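Local coordinates for uncharacterized protein (Pseudomonas syringae pv. tomato, PDB 3K4I) that is of unknown function but belongs to the aldolase/RraA-like family, built round a mixed beta sheet, with three protein chains in its assembly, at residues T51-T59 with I165-G175; G84-H95 with G112-V121. One frame throughout, in Å; residues are numbered along the deposited sequence.

Interaction 1: residues T51-T59 with I165-G175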
loop_
_atom_site.group_PDB
_atom_site.type_symbol
_atom_site.label_atom_id
_atom_site.label_comp_id
_atom_site.label_asym_id
_atom_site.label_seq_id
_atom_site.Cartn_x
_atom_site.Cartn_y
_atom_site.Cartn_z
ATOM N N THR C 51 -7.430 1.312 -11.440
ATOM C CA THR C 51 -6.906 1.047 -12.786
ATOM C C THR C 51 -6.799 -0.450 -13.093
ATOM O O THR C 51 -6.806 -1.304 -12.186
ATOM C CB THR C 51 -5.534 1.708 -13.017
ATOM O OG1 THR C 51 -4.595 1.266 -12.005
ATOM C CG2 THR C 51 -5.685 3.249 -13.021
ATOM N N ARG C 52 -6.710 -0.750 -14.377
ATOM C CA ARG C 52 -6.493 -2.109 -14.862
ATOM C C ARG C 52 -5.925 -2.023 -16.267
ATOM O O ARG C 52 -6.000 -0.984 -16.904
ATOM C CB ARG C 52 -7.806 -2.926 -14.827
ATOM C CG ARG C 52 -8.907 -2.392 -15.744
ATOM C CD ARG C 52 -10.216 -3.175 -15.551
ATOM N NE ARG C 52 -10.098 -4.615 -15.797
ATOM C CZ ARG C 52 -9.993 -5.178 -16.999
ATOM N NH1 ARG C 52 -9.991 -4.431 -18.094
ATOM N NH2 ARG C 52 -9.888 -6.498 -17.114
ATOM N N CYS C 53 -5.307 -3.090 -16.727
ATOM C CA CYS C 53 -4.871 -3.141 -18.125
ATOM C C CYS C 53 -4.859 -4.539 -18.647
ATOM O O CYS C 53 -4.641 -5.518 -17.895
ATOM C CB CYS C 53 -3.480 -2.491 -18.356
ATOM S SG CYS C 53 -2.164 -3.217 -17.339
ATOM N N VAL C 54 -5.033 -4.597 -19.965
ATOM C CA VAL C 54 -4.907 -5.805 -20.753
ATOM C C VAL C 54 -4.031 -5.492 -21.947
ATOM O O VAL C 54 -4.249 -4.505 -22.662
ATOM C CB VAL C 54 -6.297 -6.273 -21.275
ATOM C CG1 VAL C 54 -6.142 -7.565 -22.034
ATOM C CG2 VAL C 54 -7.241 -6.447 -20.096
ATOM N N GLY C 55 -3.025 -6.319 -22.190
ATOM C CA GLY C 55 -2.227 -6.103 -23.417
ATOM C C GLY C 55 -1.125 -7.135 -23.552
ATOM O O GLY C 55 -1.052 -8.100 -22.771
ATOM N N ILE C 56 -0.285 -6.939 -24.561
ATOM C CA ILE C 56 0.729 -7.911 -24.934
ATOM C C ILE C 56 2.034 -7.530 -24.281
ATOM O O ILE C 56 2.457 -6.392 -24.403
ATOM C CB ILE C 56 0.897 -7.879 -26.476
ATOM C CG1 ILE C 56 -0.459 -8.127 -27.147
ATOM C CG2 ILE C 56 1.971 -8.843 -26.918
ATOM C CD1 ILE C 56 -1.156 -9.493 -26.769
ATOM N N ALA C 57 2.679 -8.487 -23.621
ATOM C CA ALA C 57 3.915 -8.213 -22.911
ATOM C C ALA C 57 5.004 -7.764 -23.874
ATOM O O ALA C 57 5.266 -8.443 -24.868
ATOM C CB ALA C 57 4.386 -9.472 -22.160
ATOM N N PHE C 58 5.660 -6.651 -23.540
ATOM C CA PHE C 58 6.878 -6.230 -24.170
ATOM C C PHE C 58 7.863 -6.206 -23.002
ATOM O O PHE C 58 7.648 -5.453 -22.041
ATOM C CB PHE C 58 6.722 -4.816 -24.736
ATOM C CG PHE C 58 7.977 -4.272 -25.341
ATOM C CD1 PHE C 58 8.143 -4.306 -26.728
ATOM C CD2 PHE C 58 9.020 -3.783 -24.533
ATOM C CE1 PHE C 58 9.286 -3.824 -27.328
ATOM C CE2 PHE C 58 10.208 -3.308 -25.120
ATOM C CZ PHE C 58 10.325 -3.313 -26.535
ATOM N N THR C 59 8.863 -7.070 -23.069
ATOM C CA THR C 59 9.730 -7.326 -21.909
ATOM C C THR C 59 10.980 -6.456 -21.897
ATOM O O THR C 59 11.561 -6.131 -22.946
ATOM C CB THR C 59 10.134 -8.803 -21.835
ATOM O OG1 THR C 59 10.708 -9.221 -23.084
ATOM C CG2 THR C 59 8.927 -9.689 -21.545
ATOM N N ILE C 165 7.862 -14.885 -18.366
ATOM C CA ILE C 165 7.105 -13.967 -19.250
ATOM C C ILE C 165 7.886 -13.927 -20.557
ATOM O O ILE C 165 9.085 -13.568 -20.598
ATOM C CB ILE C 165 6.966 -12.513 -18.705
ATOM C CG1 ILE C 165 6.287 -12.480 -17.323
ATOM C CG2 ILE C 165 6.177 -11.662 -19.677
ATOM C CD1 ILE C 165 7.266 -12.383 -16.159
ATOM N N GLN C 166 7.225 -14.362 -21.620
ATOM C CA GLN C 166 7.761 -14.256 -22.964
ATOM C C GLN C 166 7.139 -13.037 -23.651
ATOM O O GLN C 166 5.956 -12.744 -23.442
ATOM C CB GLN C 166 7.374 -15.499 -23.773
ATOM C CG GLN C 166 8.023 -16.801 -23.336
ATOM C CD GLN C 166 9.453 -16.919 -23.800
ATOM O OE1 GLN C 166 9.992 -16.014 -24.432
ATOM N NE2 GLN C 166 10.092 -18.044 -23.471
ATOM N N PRO C 167 7.944 -12.325 -24.464
ATOM C CA PRO C 167 7.381 -11.281 -25.326
ATOM C C PRO C 167 6.180 -11.854 -26.068
ATOM O O PRO C 167 6.277 -12.915 -26.715
ATOM C CB PRO C 167 8.498 -10.990 -26.326
ATOM C CG PRO C 167 9.775 -11.509 -25.660
ATOM C CD PRO C 167 9.350 -12.647 -24.790
ATOM N N GLY C 168 5.064 -11.145 -25.985
ATOM C CA GLY C 168 3.846 -11.588 -26.694
ATOM C C GLY C 168 2.819 -12.242 -25.780
ATOM O O GLY C 168 1.671 -12.480 -26.173
ATOM N N ASP C 169 3.218 -12.537 -24.545
ATOM C CA ASP C 169 2.275 -13.126 -23.577
ATOM C C ASP C 169 1.123 -12.146 -23.252
ATOM O O ASP C 169 1.258 -10.927 -23.356
ATOM C CB ASP C 169 2.991 -13.562 -22.295
ATOM C CG ASP C 169 3.744 -14.897 -22.447
ATOM O OD1 ASP C 169 3.600 -15.629 -23.450
ATOM O OD2 ASP C 169 4.470 -15.248 -21.485
ATOM N N LEU C 170 -0.006 -12.691 -22.855
ATOM C CA LEU C 170 -1.133 -11.857 -22.501
ATOM C C LEU C 170 -1.036 -11.411 -21.032
ATOM O O LEU C 170 -1.026 -12.252 -20.132
ATOM C CB LEU C 170 -2.414 -12.649 -22.767
ATOM C CG LEU C 170 -3.710 -12.023 -22.235
ATOM C CD1 LEU C 170 -3.995 -10.707 -22.943
ATOM C CD2 LEU C 170 -4.858 -13.022 -22.412
HETATM N N MSE C 171 -1.028 -10.098 -20.795
HETATM C CA MSE C 171 -0.900 -9.544 -19.413
HETATM C C MSE C 171 -2.226 -8.944 -19.020
HETATM O O MSE C 171 -2.806 -8.122 -19.791
HETATM C CB MSE C 171 0.136 -8.410 -19.362
HETATM C CG MSE C 171 1.533 -8.793 -19.783
HETATM SE SE MSE C 171 2.318 -10.212 -18.654
HETATM C CE MSE C 171 2.230 -9.363 -16.886
ATOM N N VAL C 172 -2.726 -9.328 -17.846
ATOM C CA VAL C 172 -3.973 -8.740 -17.325
ATOM C C VAL C 172 -3.691 -8.367 -15.878
ATOM O O VAL C 172 -3.140 -9.190 -15.103
ATOM C CB VAL C 172 -5.180 -9.669 -17.416
ATOM C CG1 VAL C 172 -6.462 -8.919 -16.886
ATOM C CG2 VAL C 172 -5.395 -10.148 -18.885
ATOM N N CYS C 173 -3.957 -7.100 -15.563
ATOM C CA CYS C 173 -3.633 -6.556 -14.252
ATOM C C CYS C 173 -4.785 -5.729 -13.744
ATOM O O CYS C 173 -5.388 -4.992 -14.522
ATOM C CB CYS C 173 -2.406 -5.639 -14.350
ATOM S SG CYS C 173 -0.997 -6.384 -15.177
ATOM N N ASP C 174 -5.055 -5.837 -12.441
ATOM C CA ASP C 174 -6.068 -5.019 -11.773
ATOM C C ASP C 174 -5.720 -4.813 -10.301
ATOM O O ASP C 174 -4.550 -4.982 -9.900
ATOM C CB ASP C 174 -7.485 -5.622 -11.972
ATOM C CG ASP C 174 -7.637 -7.048 -11.411
ATOM O OD1 ASP C 174 -6.848 -7.504 -10.544
ATOM O OD2 ASP C 174 -8.588 -7.732 -11.838
ATOM N N GLY C 175 -6.707 -4.435 -9.493
ATOM C CA GLY C 175 -6.450 -4.189 -8.057
ATOM C C GLY C 175 -5.860 -5.367 -7.294
ATOM O O GLY C 175 -5.158 -5.175 -6.274
HETATM O O HOH W 1 -10.418 -6.609 -13.396
#
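The Arg52 guanidinium meets Val172 obliquely, NH2 lying 4.2 Å from Val172 CG1, and takes a water in its plane at the edge. That water accepts from Arg52 NE and donates to Asp174 OD2 (2.7 Å), so the opposite charges are joined through solvent, with Arg52 NE and Asp174 OD2 5.3 Å apart. Arg52 NH2 has its own partner, the carbonyl of Cys20, while Thr25 and Ser176 hold Asp174 OD1. Beyond this pair the segments form an antiparallel strand pair of the mixed sheet: the hydrogen-bonded pairs Cys53/Cys173 and Gly55/Met171, each linked in both directions, alternate with the non-hydrogen-bonded pairs Val54/Val172 and Ile56/Leu170. Ala57 N donates to Asp169 O and Ala57 O accepts from Gly168 N, which carries the pairing into the type II turn 166-169. On one face Val54 CG2 and Val172 CG1 stand next to each other, 4.1 Å apart; with chi1 at -177° turning Val54 CG1 away from the backbone N, it reaches Leu170 CD1 at 3.9 Å. Farther along that face, Ile56 CG2 sits on the backbone of Gly168, 3.3 Å from its CA. The other face carries Cys53 SG against Cys173 CB (3.9 Å), and the bent selenomethionine Met171 lays CG 3.8 Å from Ala57 CB. Ile165 CG2 touches the same methyl and Thr59 CG2. Met171 also packs on Val86 and Val88 of strand 85-90, and both cysteines on Phe136 of strand 135-137. Strand 53-63 thus lies between 170-174, antiparallel, and 85-90, parallel, while strand 177-181 flanks 170-174.

Interaction 2: residues G84-H95 with G112-V121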
loop_
_atom_site.group_PDB
_atom_site.type_symbol
_atom_site.label_atom_id
_atom_site.label_comp_id
_atom_site.label_asym_id
_atom_site.label_seq_id
_atom_site.Cartn_x
_atom_site.Cartn_y
_atom_site.Cartn_z
ATOM N N GLY C 84 -0.605 -1.149 -27.826
ATOM C CA GLY C 84 -1.350 -2.285 -27.296
ATOM C C GLY C 84 -0.509 -3.122 -26.364
ATOM O O GLY C 84 -0.995 -4.126 -25.823
ATOM N N SER C 85 0.736 -2.687 -26.172
ATOM C CA SER C 85 1.654 -3.406 -25.272
ATOM C C SER C 85 1.383 -3.105 -23.824
ATOM O O SER C 85 0.966 -2.002 -23.482
ATOM C CB SER C 85 3.089 -3.008 -25.556
ATOM O OG SER C 85 3.479 -3.396 -26.857
ATOM N N VAL C 86 1.666 -4.091 -22.961
ATOM C CA VAL C 86 1.907 -3.837 -21.538
ATOM C C VAL C 86 3.412 -4.074 -21.332
ATOM O O VAL C 86 3.884 -5.133 -21.642
ATOM C CB VAL C 86 1.095 -4.823 -20.675
ATOM C CG1 VAL C 86 1.510 -4.785 -19.216
ATOM C CG2 VAL C 86 -0.426 -4.537 -20.813
ATOM N N ILE C 87 4.139 -3.082 -20.810
ATOM C CA ILE C 87 5.580 -3.173 -20.642
ATOM C C ILE C 87 5.800 -3.944 -19.346
ATOM O O ILE C 87 5.155 -3.639 -18.351
ATOM C CB ILE C 87 6.211 -1.758 -20.555
ATOM C CG1 ILE C 87 6.183 -1.074 -21.932
ATOM C CG2 ILE C 87 7.681 -1.864 -19.980
ATOM C CD1 ILE C 87 6.572 0.458 -21.967
ATOM N N VAL C 88 6.670 -4.953 -19.381
ATOM C CA VAL C 88 6.943 -5.759 -18.184
ATOM C C VAL C 88 8.423 -5.634 -17.982
ATOM O O VAL C 88 9.185 -6.109 -18.814
ATOM C CB VAL C 88 6.542 -7.233 -18.335
ATOM C CG1 VAL C 88 6.882 -8.028 -17.038
ATOM C CG2 VAL C 88 5.051 -7.345 -18.665
ATOM N N SER C 89 8.813 -4.973 -16.883
ATOM C CA SER C 89 10.192 -4.579 -16.647
ATOM C C SER C 89 10.725 -5.301 -15.453
ATOM O O SER C 89 10.084 -5.304 -14.388
ATOM C CB SER C 89 10.301 -3.070 -16.406
ATOM O OG SER C 89 10.095 -2.367 -17.615
ATOM N N SER C 90 11.888 -5.893 -15.621
ATOM C CA SER C 90 12.496 -6.663 -14.513
ATOM C C SER C 90 13.843 -6.085 -14.121
ATOM O O SER C 90 14.761 -6.010 -14.932
ATOM C CB SER C 90 12.535 -8.164 -14.849
ATOM O OG SER C 90 12.977 -8.918 -13.719
ATOM N N ASN C 91 13.936 -5.693 -12.850
ATOM C CA ASN C 91 15.128 -5.049 -12.311
ATOM C C ASN C 91 15.528 -5.724 -10.993
ATOM O O ASN C 91 15.887 -5.050 -9.986
ATOM C CB ASN C 91 14.876 -3.546 -12.134
ATOM C CG ASN C 91 16.128 -2.778 -11.728
ATOM O OD1 ASN C 91 17.251 -3.131 -12.132
ATOM N ND2 ASN C 91 15.949 -1.742 -10.905
ATOM N N SER C 92 15.442 -7.060 -10.997
ATOM C CA SER C 92 15.880 -7.881 -9.860
ATOM C C SER C 92 15.169 -7.530 -8.549
ATOM O O SER C 92 15.766 -7.627 -7.441
ATOM C CB SER C 92 17.387 -7.735 -9.686
ATOM O OG SER C 92 18.073 -8.160 -10.840
ATOM N N GLY C 93 13.933 -7.052 -8.659
ATOM C CA GLY C 93 13.150 -6.663 -7.490
ATOM C C GLY C 93 13.742 -5.545 -6.670
ATOM O O GLY C 93 13.400 -5.402 -5.502
ATOM N N ARG C 94 14.640 -4.765 -7.266
ATOM C CA ARG C 94 15.346 -3.699 -6.550
ATOM C C ARG C 94 14.447 -2.554 -6.088
ATOM O O ARG C 94 13.524 -2.127 -6.799
ATOM C CB ARG C 94 16.545 -3.162 -7.342
ATOM C CG ARG C 94 17.683 -4.198 -7.486
ATOM C CD ARG C 94 18.819 -3.733 -8.390
ATOM N NE ARG C 94 19.459 -2.518 -7.909
ATOM C CZ ARG C 94 20.439 -1.884 -8.551
ATOM N NH1 ARG C 94 20.909 -2.352 -9.708
ATOM N NH2 ARG C 94 20.969 -0.786 -8.025
ATOM N N HIS C 95 14.698 -2.103 -4.866
ATOM C CA HIS C 95 13.957 -0.999 -4.260
ATOM C C HIS C 95 14.782 0.290 -4.217
ATOM O O HIS C 95 14.265 1.345 -3.823
ATOM C CB HIS C 95 13.473 -1.363 -2.836
ATOM C CG HIS C 95 12.217 -2.188 -2.812
ATOM N ND1 HIS C 95 12.207 -3.545 -3.062
ATOM C CD2 HIS C 95 10.930 -1.845 -2.564
ATOM C CE1 HIS C 95 10.969 -4.004 -2.956
ATOM N NE2 HIS C 95 10.176 -2.990 -2.659
ATOM N N GLY C 112 -0.107 4.627 -27.078
ATOM C CA GLY C 112 -0.972 3.461 -27.068
ATOM C C GLY C 112 -0.468 2.340 -26.182
ATOM O O GLY C 112 -0.910 1.205 -26.301
ATOM N N ILE C 113 0.449 2.658 -25.266
ATOM C CA ILE C 113 0.944 1.677 -24.304
ATOM C C ILE C 113 0.014 1.562 -23.082
ATOM O O ILE C 113 -0.366 2.588 -22.495
ATOM C CB ILE C 113 2.367 2.025 -23.865
ATOM C CG1 ILE C 113 3.277 2.062 -25.108
ATOM C CG2 ILE C 113 2.895 0.983 -22.795
ATOM C CD1 ILE C 113 4.707 2.634 -24.883
ATOM N N LYS C 114 -0.403 0.337 -22.752
ATOM C CA LYS C 114 -1.587 0.115 -21.886
ATOM C C LYS C 114 -1.308 0.120 -20.394
ATOM O O LYS C 114 -2.210 0.371 -19.590
ATOM C CB LYS C 114 -2.305 -1.212 -22.218
ATOM C CG LYS C 114 -2.601 -1.485 -23.690
ATOM C CD LYS C 114 -3.727 -0.629 -24.209
ATOM C CE LYS C 114 -5.047 -0.871 -23.493
ATOM N NZ LYS C 114 -5.548 -2.243 -23.709
ATOM N N GLY C 115 -0.072 -0.218 -20.027
ATOM C CA GLY C 115 0.297 -0.283 -18.624
ATOM C C GLY C 115 1.737 -0.756 -18.472
ATOM O O GLY C 115 2.393 -1.183 -19.444
ATOM N N THR C 116 2.218 -0.695 -17.249
ATOM C CA THR C 116 3.586 -1.090 -16.944
ATOM C C THR C 116 3.576 -1.921 -15.685
ATOM O O THR C 116 2.988 -1.516 -14.674
ATOM C CB THR C 116 4.510 0.134 -16.771
ATOM O OG1 THR C 116 4.563 0.821 -18.019
ATOM C CG2 THR C 116 5.919 -0.310 -16.465
ATOM N N VAL C 117 4.238 -3.071 -15.770
ATOM C CA VAL C 117 4.353 -4.025 -14.663
ATOM C C VAL C 117 5.838 -4.048 -14.314
ATOM O O VAL C 117 6.648 -4.290 -15.213
ATOM C CB VAL C 117 3.917 -5.415 -15.140
ATOM C CG1 VAL C 117 4.163 -6.448 -14.075
ATOM C CG2 VAL C 117 2.457 -5.393 -15.526
ATOM N N ILE C 118 6.194 -3.863 -13.035
ATOM C CA ILE C 118 7.605 -3.751 -12.634
ATOM C C ILE C 118 8.008 -4.672 -11.498
ATOM O O ILE C 118 7.452 -4.600 -10.396
ATOM C CB ILE C 118 7.994 -2.299 -12.244
ATOM C CG1 ILE C 118 7.547 -1.313 -13.321
ATOM C CG2 ILE C 118 9.494 -2.184 -12.062
ATOM C CD1 ILE C 118 7.742 0.138 -12.934
ATOM N N ASP C 119 8.996 -5.515 -11.798
ATOM C CA ASP C 119 9.682 -6.321 -10.785
ATOM C C ASP C 119 10.781 -5.390 -10.263
ATOM O O ASP C 119 11.938 -5.489 -10.648
ATOM C CB ASP C 119 10.222 -7.606 -11.435
ATOM C CG ASP C 119 11.210 -8.370 -10.549
ATOM O OD1 ASP C 119 11.020 -8.381 -9.339
ATOM O OD2 ASP C 119 12.167 -8.947 -11.112
ATOM N N GLY C 120 10.382 -4.486 -9.373
ATOM C CA GLY C 120 11.163 -3.323 -9.039
ATOM C C GLY C 120 10.219 -2.205 -8.649
ATOM O O GLY C 120 9.052 -2.447 -8.337
ATOM N N VAL C 121 10.723 -0.981 -8.650
ATOM C CA VAL C 121 9.929 0.172 -8.197
ATOM C C VAL C 121 9.886 1.305 -9.223
ATOM O O VAL C 121 10.668 1.307 -10.198
ATOM C CB VAL C 121 10.419 0.679 -6.815
ATOM C CG1 VAL C 121 10.220 -0.415 -5.765
ATOM C CG2 VAL C 121 11.881 1.165 -6.858
HETATM O O HOH W 2 13.522 -1.105 -9.290
#
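Gly84-Ser90 and Gly112-Asp119 run side by side in the same direction, their strand axes 16° apart and 4.6 Å from each other at the closest, as the two parallel strands of a beta-alpha-beta unit whose connection contains helix 102-110. Backbone bonds alternate between the strands: Ile87 N donates to Gly115 O, Val117 N to Ile87 O, Ser89 N to Val117 O and Asp119 N to Ser89 O. On one face Val117 CG2 meets Val86 CG1 at 3.9 Å, and Val88 CG2 rests against Val117 CB. Val117 also packs on Cys173 of strand 170-174. On the opposite face Ile87 reaches over to Ile113, CD1 lying 3.8 Å from Ile113 CG2. Lys114 bends at chi2, chi3 and chi4, resting CB and CG near Ser85 O before turning toward strand 53-63. At the C-terminal ends Asp119 organises the loop. Ser90 OG, its hydroxyl swung opposite the backbone N (chi1 -173°), donates to the anti lone pair of Asp119 OD2 at 2.7 Å, while Asp119 OD1 forms a salt bridge with Arg138; the carboxylate is thereby gripped at both oxygens. Asp119 O accepts from Asn91 N (3.0 Å) and, through a longer, bent bond from above its carbonyl plane, from Gly93 N (3.2 Å), the two donors reaching it from opposite faces of that plane. His95 CD2 lies 3.6 Å from Val121 CG1, and His95 NE2 bonds to the carbonyl of Arg138. A water bridges the two segments, donating to Arg94 O at 2.7 Å and accepting from Asn91 ND2 and Val121 N.

Overall arrangement
Interactions 1 and 2 belong to one sheet and meet at the neighbouring strands 53-63 and 85-90; their centres are 9 Å apart. The parallel pairing of 53-63 with 85-90 connects them, giving the order 170-174, 53-63, 85-90, 115-119, with the antiparallel pair at one end and parallel pairs following. Ile56 O and Val86 N, 2.8 Å apart, probably join the two contacts by a backbone hydrogen bond, and Lys114 NZ is hydrogen-bonded to Val54 O (2.8 Å). Along the chain, 84-95 and 112-121 both fall between 51-59 and 165-175. The side chain of Asp174 in interaction 1 is about 9 Å from a bound magnesium ion, and Gly175 N bonds to Asp126 of a neighbouring subunit.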